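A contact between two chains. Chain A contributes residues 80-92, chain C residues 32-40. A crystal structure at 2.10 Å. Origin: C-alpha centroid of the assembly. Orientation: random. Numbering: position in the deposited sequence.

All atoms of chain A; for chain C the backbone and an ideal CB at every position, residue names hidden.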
ATOM      1  N   SER A  80      10.360   4.110  -3.617  1.00 62.82           N
ATOM      2  CA  SER A  80       9.241   4.976  -4.011  1.00 55.91           C
ATOM      3  C   SER A  80       9.503   5.646  -5.364  1.00 57.19           C
ATOM      4  O   SER A  80      10.611   6.120  -5.621  1.00 63.58           O
ATOM      5  CB  SER A  80       8.992   6.042  -2.931  1.00 54.08           C
ATOM      6  OG  SER A  80       7.896   6.882  -3.263  1.00 53.75           O
ATOM      7  N   SER A  81       8.481   5.688  -6.216  1.00 48.93           N
ATOM      8  CA  SER A  81       8.596   6.271  -7.552  1.00 47.64           C
ATOM      9  C   SER A  81       7.836   7.598  -7.677  1.00 49.06           C
ATOM     10  O   SER A  81       7.114   7.991  -6.759  1.00 47.94           O
ATOM     11  CB  SER A  81       8.049   5.297  -8.585  1.00 45.01           C
ATOM     12  OG  SER A  81       6.638   5.257  -8.513  1.00 43.45           O
ATOM     13  N   ALA A  82       7.985   8.264  -8.823  1.00 44.99           N
ATOM     14  CA  ALA A  82       7.363   9.570  -9.075  1.00 46.22           C
ATOM     15  C   ALA A  82       5.836   9.541  -9.118  1.00 49.23           C
ATOM     16  O   ALA A  82       5.181  10.520  -8.752  1.00 50.47           O
ATOM     17  CB  ALA A  82       7.900  10.173 -10.364  1.00 49.10           C
ATOM     18  N   GLY A  83       5.269   8.436  -9.588  1.00 44.94           N
ATOM     19  CA  GLY A  83       3.826   8.287  -9.581  1.00 43.34           C
ATOM     20  C   GLY A  83       3.323   8.092  -8.160  1.00 40.09           C
ATOM     21  O   GLY A  83       2.248   8.570  -7.790  1.00 35.95           O
ATOM     22  N   ASP A  84       4.116   7.387  -7.362  1.00 35.69           N
ATOM     23  CA  ASP A  84       3.768   7.114  -5.978  1.00 39.73           C
ATOM     24  C   ASP A  84       3.710   8.431  -5.198  1.00 40.56           C
ATOM     25  O   ASP A  84       2.823   8.635  -4.357  1.00 29.75           O
ATOM     26  CB  ASP A  84       4.795   6.170  -5.343  1.00 39.94           C
ATOM     27  CG  ASP A  84       4.774   4.764  -5.951  1.00 39.73           C
ATOM     28  OD1 ASP A  84       5.740   3.995  -5.711  1.00 45.60           O
ATOM     29  OD2 ASP A  84       3.800   4.418  -6.656  1.00 37.87           O
ATOM     30  N   ASP A  85       4.648   9.327  -5.496  1.00 36.59           N
ATOM     31  CA  ASP A  85       4.718  10.614  -4.807  1.00 37.21           C
ATOM     32  C   ASP A  85       3.554  11.513  -5.237  1.00 32.98           C
ATOM     33  O   ASP A  85       2.953  12.200  -4.415  1.00 33.03           O
ATOM     34  CB  ASP A  85       6.065  11.308  -5.067  1.00 40.37           C
ATOM     35  CG  ASP A  85       7.277  10.467  -4.607  1.00 56.25           C
ATOM     36  OD1 ASP A  85       7.242   9.861  -3.499  1.00 45.11           O
ATOM     37  OD2 ASP A  85       8.274  10.422  -5.370  1.00 59.79           O
ATOM     38  N   ALA A  86       3.228  11.501  -6.525  1.00 31.35           N
ATOM     39  CA  ALA A  86       2.065  12.251  -6.991  1.00 35.95           C
ATOM     40  C   ALA A  86       0.792  11.724  -6.309  1.00 27.47           C
ATOM     41  O   ALA A  86       0.020  12.489  -5.739  1.00 29.08           O
ATOM     42  CB  ALA A  86       1.955  12.186  -8.507  1.00 31.77           C
ATOM     43  N   ALA A  87       0.604  10.411  -6.333  1.00 27.95           N
ATOM     44  CA  ALA A  87      -0.546   9.785  -5.680  1.00 27.79           C
ATOM     45  C   ALA A  87      -0.635  10.150  -4.200  1.00 27.03           C
ATOM     46  O   ALA A  87      -1.733  10.345  -3.650  1.00 22.01           O
ATOM     47  CB  ALA A  87      -0.488   8.278  -5.842  1.00 22.07           C
ATOM     48  N   GLN A  88       0.521  10.252  -3.557  1.00 24.17           N
ATOM     49  CA  GLN A  88       0.550  10.545  -2.127  1.00 28.79           C
ATOM     50  C   GLN A  88       0.304  12.025  -1.820  1.00 28.07           C
ATOM     51  O   GLN A  88      -0.399  12.359  -0.863  1.00 28.64           O
ATOM     52  CB  GLN A  88       1.814   9.974  -1.484  1.00 25.02           C
ATOM     53  CG  GLN A  88       1.728   8.450  -1.428  1.00 22.95           C
ATOM     54  CD  GLN A  88       2.974   7.790  -0.912  1.00 29.32           C
ATOM     55  OE1 GLN A  88       3.290   7.870   0.280  1.00 27.06           O
ATOM     56  NE2 GLN A  88       3.689   7.106  -1.803  1.00 31.70           N
ATOM     57  N   ARG A  89       0.841  12.894  -2.668  1.00 27.08           N
ATOM     58  CA  ARG A  89       0.471  14.305  -2.687  1.00 31.87           C
ATOM     59  C   ARG A  89      -1.063  14.448  -2.758  1.00 31.44           C
ATOM     60  O   ARG A  89      -1.691  15.111  -1.912  1.00 25.46           O
ATOM     61  CB  ARG A  89       1.121  14.982  -3.902  1.00 37.24           C
ATOM     62  CG  ARG A  89       2.043  16.154  -3.580  1.00 54.28           C
ATOM     63  CD  ARG A  89       2.738  16.718  -4.842  1.00 60.40           C
ATOM     64  NE  ARG A  89       3.759  15.823  -5.409  1.00 62.06           N
ATOM     65  CZ  ARG A  89       3.898  15.560  -6.712  1.00 56.47           C
ATOM     66  NH1 ARG A  89       3.077  16.113  -7.603  1.00 57.21           N
ATOM     67  NH2 ARG A  89       4.855  14.737  -7.128  1.00 47.81           N
ATOM     68  N   LEU A  90      -1.667  13.807  -3.762  1.00 29.57           N
ATOM     69  CA  LEU A  90      -3.113  13.904  -3.955  1.00 27.93           C
ATOM     70  C   LEU A  90      -3.891  13.406  -2.726  1.00 25.34           C
ATOM     71  O   LEU A  90      -4.904  13.982  -2.349  1.00 25.48           O
ATOM     72  CB  LEU A  90      -3.534  13.147  -5.208  1.00 22.30           C
ATOM     73  CG  LEU A  90      -5.011  13.259  -5.557  1.00 24.53           C
ATOM     74  CD1 LEU A  90      -5.354  14.700  -5.942  1.00 23.35           C
ATOM     75  CD2 LEU A  90      -5.366  12.282  -6.689  1.00 22.43           C
HETATM   76  N   MSE A  91      -3.401  12.346  -2.099  1.00 22.47           N
HETATM   77  CA  MSE A  91      -4.010  11.812  -0.883  1.00 25.50           C
HETATM   78  C   MSE A  91      -4.054  12.864   0.219  1.00 32.38           C
HETATM   79  O   MSE A  91      -4.929  12.833   1.089  1.00 29.53           O
HETATM   80  CB  MSE A  91      -3.196  10.620  -0.379  1.00 28.92           C
HETATM   81  CG  MSE A  91      -3.798   9.256  -0.645  1.00 26.29           C
HETATM   82 SE   MSE A  91      -2.537   7.840  -0.191  0.76 19.95          SE
HETATM   83  CE  MSE A  91      -1.539   8.036  -1.829  1.00 34.92           C
ATOM     84  N   ARG A  92      -3.084  13.776   0.189  1.00 29.81           N
ATOM     85  CA  ARG A  92      -2.974  14.839   1.189  1.00 34.05           C
ATOM     86  C   ARG A  92      -3.840  16.053   0.806  1.00 34.19           C
ATOM     87  O   ARG A  92      -4.536  16.643   1.639  1.00 36.56           O
ATOM     88  CB  ARG A  92      -1.499  15.244   1.330  1.00 37.31           C
ATOM     89  CG  ARG A  92      -1.017  15.462   2.755  1.00 45.59           C
ATOM     90  CD  ARG A  92       0.516  15.583   2.813  1.00 47.45           C
ATOM     91  NE  ARG A  92       1.190  14.352   2.386  1.00 56.08           N
ATOM     92  CZ  ARG A  92       2.024  14.259   1.345  1.00 58.84           C
ATOM     93  NH1 ARG A  92       2.308  15.332   0.608  1.00 54.80           N
ATOM     94  NH2 ARG A  92       2.583  13.088   1.041  1.00 46.83           N
TER
ATOM     95  N   UNK C  32      -6.323   1.669  -8.336  1.00 16.44           N
ATOM     96  CA  UNK C  32      -5.950   1.298  -6.983  1.00 18.60           C
ATOM     97  C   UNK C  32      -4.683   2.008  -6.564  1.00 18.15           C
ATOM     98  O   UNK C  32      -4.611   2.583  -5.469  1.00 20.60           O
ATOM     99  CB  UNK C  32      -5.771  -0.217  -6.868  1.00 18.60           C
ATOM    100  N   UNK C  33      -3.691   1.995  -7.458  1.00 21.04           N
ATOM    101  CA  UNK C  33      -2.382   2.579  -7.187  1.00 18.52           C
ATOM    102  C   UNK C  33      -2.502   4.094  -7.087  1.00 21.58           C
ATOM    103  O   UNK C  33      -1.906   4.711  -6.213  1.00 22.26           O
ATOM    104  CB  UNK C  33      -1.378   2.190  -8.274  1.00 18.52           C
ATOM    105  N   UNK C  34      -3.308   4.697  -7.947  1.00 19.10           N
ATOM    106  CA  UNK C  34      -3.403   6.146  -7.939  1.00 22.85           C
ATOM    107  C   UNK C  34      -4.130   6.599  -6.676  1.00 21.02           C
ATOM    108  O   UNK C  34      -3.818   7.652  -6.112  1.00 23.23           O
ATOM    109  CB  UNK C  34      -4.120   6.652  -9.192  1.00 22.85           C
ATOM    110  N   UNK C  35      -5.103   5.801  -6.237  1.00 19.27           N
ATOM    111  CA  UNK C  35      -5.944   6.183  -5.110  1.00 15.33           C
ATOM    112  C   UNK C  35      -5.216   6.005  -3.803  1.00 18.79           C
ATOM    113  O   UNK C  35      -5.313   6.864  -2.932  1.00 18.18           O
ATOM    114  CB  UNK C  35      -7.239   5.368  -5.102  1.00 15.33           C
ATOM    115  N   UNK C  36      -4.451   4.922  -3.675  1.00 18.57           N
ATOM    116  CA  UNK C  36      -3.930   4.537  -2.370  1.00 21.61           C
ATOM    117  C   UNK C  36      -2.420   4.757  -2.163  1.00 23.73           C
ATOM    118  O   UNK C  36      -1.920   4.580  -1.056  1.00 19.16           O
ATOM    119  CB  UNK C  36      -4.249   3.059  -2.138  1.00 21.61           C
ATOM    120  N   UNK C  37      -1.698   5.128  -3.219  1.00 19.57           N
ATOM    121  CA  UNK C  37      -0.356   5.636  -3.039  1.00 21.06           C
ATOM    122  C   UNK C  37       0.788   4.896  -3.681  1.00 25.48           C
ATOM    123  O   UNK C  37       1.822   5.505  -3.967  1.00 27.14           O
ATOM    124  CB  UNK C  37      -0.074   5.709  -1.537  1.00 21.06           C
ATOM    125  N   UNK C  38       0.623   3.591  -3.862  1.00 22.47           N
ATOM    126  CA  UNK C  38       1.603   2.774  -4.566  1.00 26.95           C
ATOM    127  C   UNK C  38       0.980   1.441  -4.988  1.00 29.44           C
ATOM    128  O   UNK C  38      -0.161   1.127  -4.610  1.00 26.17           O
ATOM    129  CB  UNK C  38       2.832   2.536  -3.687  1.00 26.95           C
ATOM    130  N   UNK C  39       1.726   0.663  -5.774  1.00 27.78           N
ATOM    131  CA  UNK C  39       1.179  -0.549  -6.376  1.00 26.37           C
ATOM    132  C   UNK C  39       0.948  -1.634  -5.335  1.00 23.71           C
ATOM    133  O   UNK C  39      -0.004  -2.400  -5.440  1.00 24.33           O
ATOM    134  CB  UNK C  39       2.115  -1.067  -7.470  1.00 26.37           C
ATOM    135  N   UNK C  40       1.811  -1.696  -4.328  1.00 20.75           N
ATOM    136  CA  UNK C  40       1.652  -2.691  -3.265  1.00 23.12           C
ATOM    137  C   UNK C  40       0.357  -2.472  -2.489  1.00 24.92           C
ATOM    138  O   UNK C  40      -0.425  -3.404  -2.278  1.00 25.80           O
ATOM    139  CB  UNK C  40       2.847  -2.644  -2.310  1.00 23.12           C
TER

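Position 32 opens the chain C stretch in a helix, and its CB has no atom of chain A within 5.5 Å. The contact sets no preference here, and the residue is C:Ala32.

At position 33 CA-to-CB runs sideways, and the ideal CB again finds nothing within 5.5 Å. Yet the carboxylate of A:Asp84 and the start of the chain A helix lie further out, so a long side chain ending in a donor or positive charge would suit, such as lysine or arginine. The residue is C:Arg33. Its NE donates to A:Asp84 OD2 at 2.8 Å, a hydrogen bond within a salt bridge, and that oxygen lies at the edge of the guanidinium, near its plane. C:Arg33 NH2 passes 3.7 Å from A:Gly83 CA. An ideal CB on A:Gly83 would be 2.5 Å from C:Arg33 NH2, so the glycine leaves the arginine its path.

Position 34 also points sideways, with its ideal CB 5.2 Å from A:Ala87 CB. Small residues fit easily, and the backbone does the touching: the deposited C:Ala34 sets its O 3.4 Å from A:Ala87 CB. Water 2 lies between the chains, its O 2.6 Å from C:Ala34 O and 2.9 Å from A:Ala87 O, and can donate to either.

Positions 35 and 36 point away, so chain A scarcely constrains their side chains. They are C:Leu35, whose backbone O lies 3.6 Å from A:Met91 CG, and C:Thr36, whose OG1 turns back to donate to C:Ala32 O at 2.9 Å.

Position 37 is the strictest. Its phi of 119° and psi of -28° would jam a CB against the preceding carbonyl, which by itself calls for glycine. Chain A agrees: an ideal CB would sit 2.8 Å from A:Met91 CE and 3.3 Å from A:Gln88 CG. C:Gly37, just past the helix end, lets the chains approach closely, its CA 4.9 Å from A:Ala87 CA. C:Gly37 O accepts a weak hydrogen bond from A:Gln88 NE2 at 3.3 Å and a CA-H...O contact from A:Asp84 CA at 3.2 Å.

At position 38 the ideal CB is 3.6 Å from A:Asp84 OD2, but a helix begins at the next residue, favouring a capping side chain such as Ser, Thr, Asn or Asp. It is C:Asp38, whose end leads away from chain A to cap a backbone N just past the stretch.

At position 39 CA-to-CB runs sideways with nothing near, so many side chains would serve. The residue is C:Gln39; water 1 O accepts from C:Gln39 N at 3.0 Å and donates to A:Asp84 OD2 at 2.8 Å. Position 40 is out of reach and unconstrained; it is C:Ala40.

Chain C, residues 32-40: ARALTGDQA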
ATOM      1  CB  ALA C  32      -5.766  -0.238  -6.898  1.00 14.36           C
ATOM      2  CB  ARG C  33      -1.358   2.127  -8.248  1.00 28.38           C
ATOM      3  CG  ARG C  33      -0.493   3.209  -8.949  1.00 36.35           C
ATOM      4  CD  ARG C  33       0.448   3.944  -8.008  1.00 38.53           C
ATOM      5  NE  ARG C  33       1.775   4.335  -8.521  1.00 46.10           N
ATOM      6  CZ  ARG C  33       2.224   4.239  -9.779  1.00 49.61           C
ATOM      7  NH1 ARG C  33       1.462   3.774 -10.763  1.00 40.83           N
ATOM      8  NH2 ARG C  33       3.467   4.630 -10.057  1.00 43.35           N
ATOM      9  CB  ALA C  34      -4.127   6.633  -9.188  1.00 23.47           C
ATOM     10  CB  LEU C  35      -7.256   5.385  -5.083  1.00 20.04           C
ATOM     11  CG  LEU C  35      -8.178   5.604  -3.870  1.00 23.97           C
ATOM     12  CD1 LEU C  35      -8.898   6.979  -3.937  1.00 18.13           C
ATOM     13  CD2 LEU C  35      -9.203   4.482  -3.735  1.00 16.49           C
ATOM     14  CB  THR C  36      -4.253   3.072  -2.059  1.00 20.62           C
ATOM     15  OG1 THR C  36      -3.435   2.240  -2.884  1.00 20.38           O
ATOM     16  CG2 THR C  36      -5.741   2.772  -2.318  1.00 17.31           C
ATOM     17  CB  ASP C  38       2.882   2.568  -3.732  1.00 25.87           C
ATOM     18  CG  ASP C  38       2.664   1.689  -2.497  1.00 27.94           C
ATOM     19  OD1 ASP C  38       3.617   1.545  -1.698  1.00 34.31           O
ATOM     20  OD2 ASP C  38       1.561   1.138  -2.320  1.00 24.29           O
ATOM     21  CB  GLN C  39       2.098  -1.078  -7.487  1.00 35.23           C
ATOM     22  CG  GLN C  39       1.378  -1.947  -8.521  1.00 30.07           C
ATOM     23  CD  GLN C  39       0.251  -1.184  -9.239  1.00 38.30           C
ATOM     24  OE1 GLN C  39       0.512  -0.334 -10.103  1.00 30.27           O
ATOM     25  NE2 GLN C  39      -1.009  -1.475  -8.866  1.00 29.10           N
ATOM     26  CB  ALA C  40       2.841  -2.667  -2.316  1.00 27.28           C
TER
HETATM   27  O   HOH W   1       4.340   1.717  -6.907  1.00 35.61           O
HETATM   28  O   HOH W   2      -4.387   9.641  -4.500  1.00 25.75           O
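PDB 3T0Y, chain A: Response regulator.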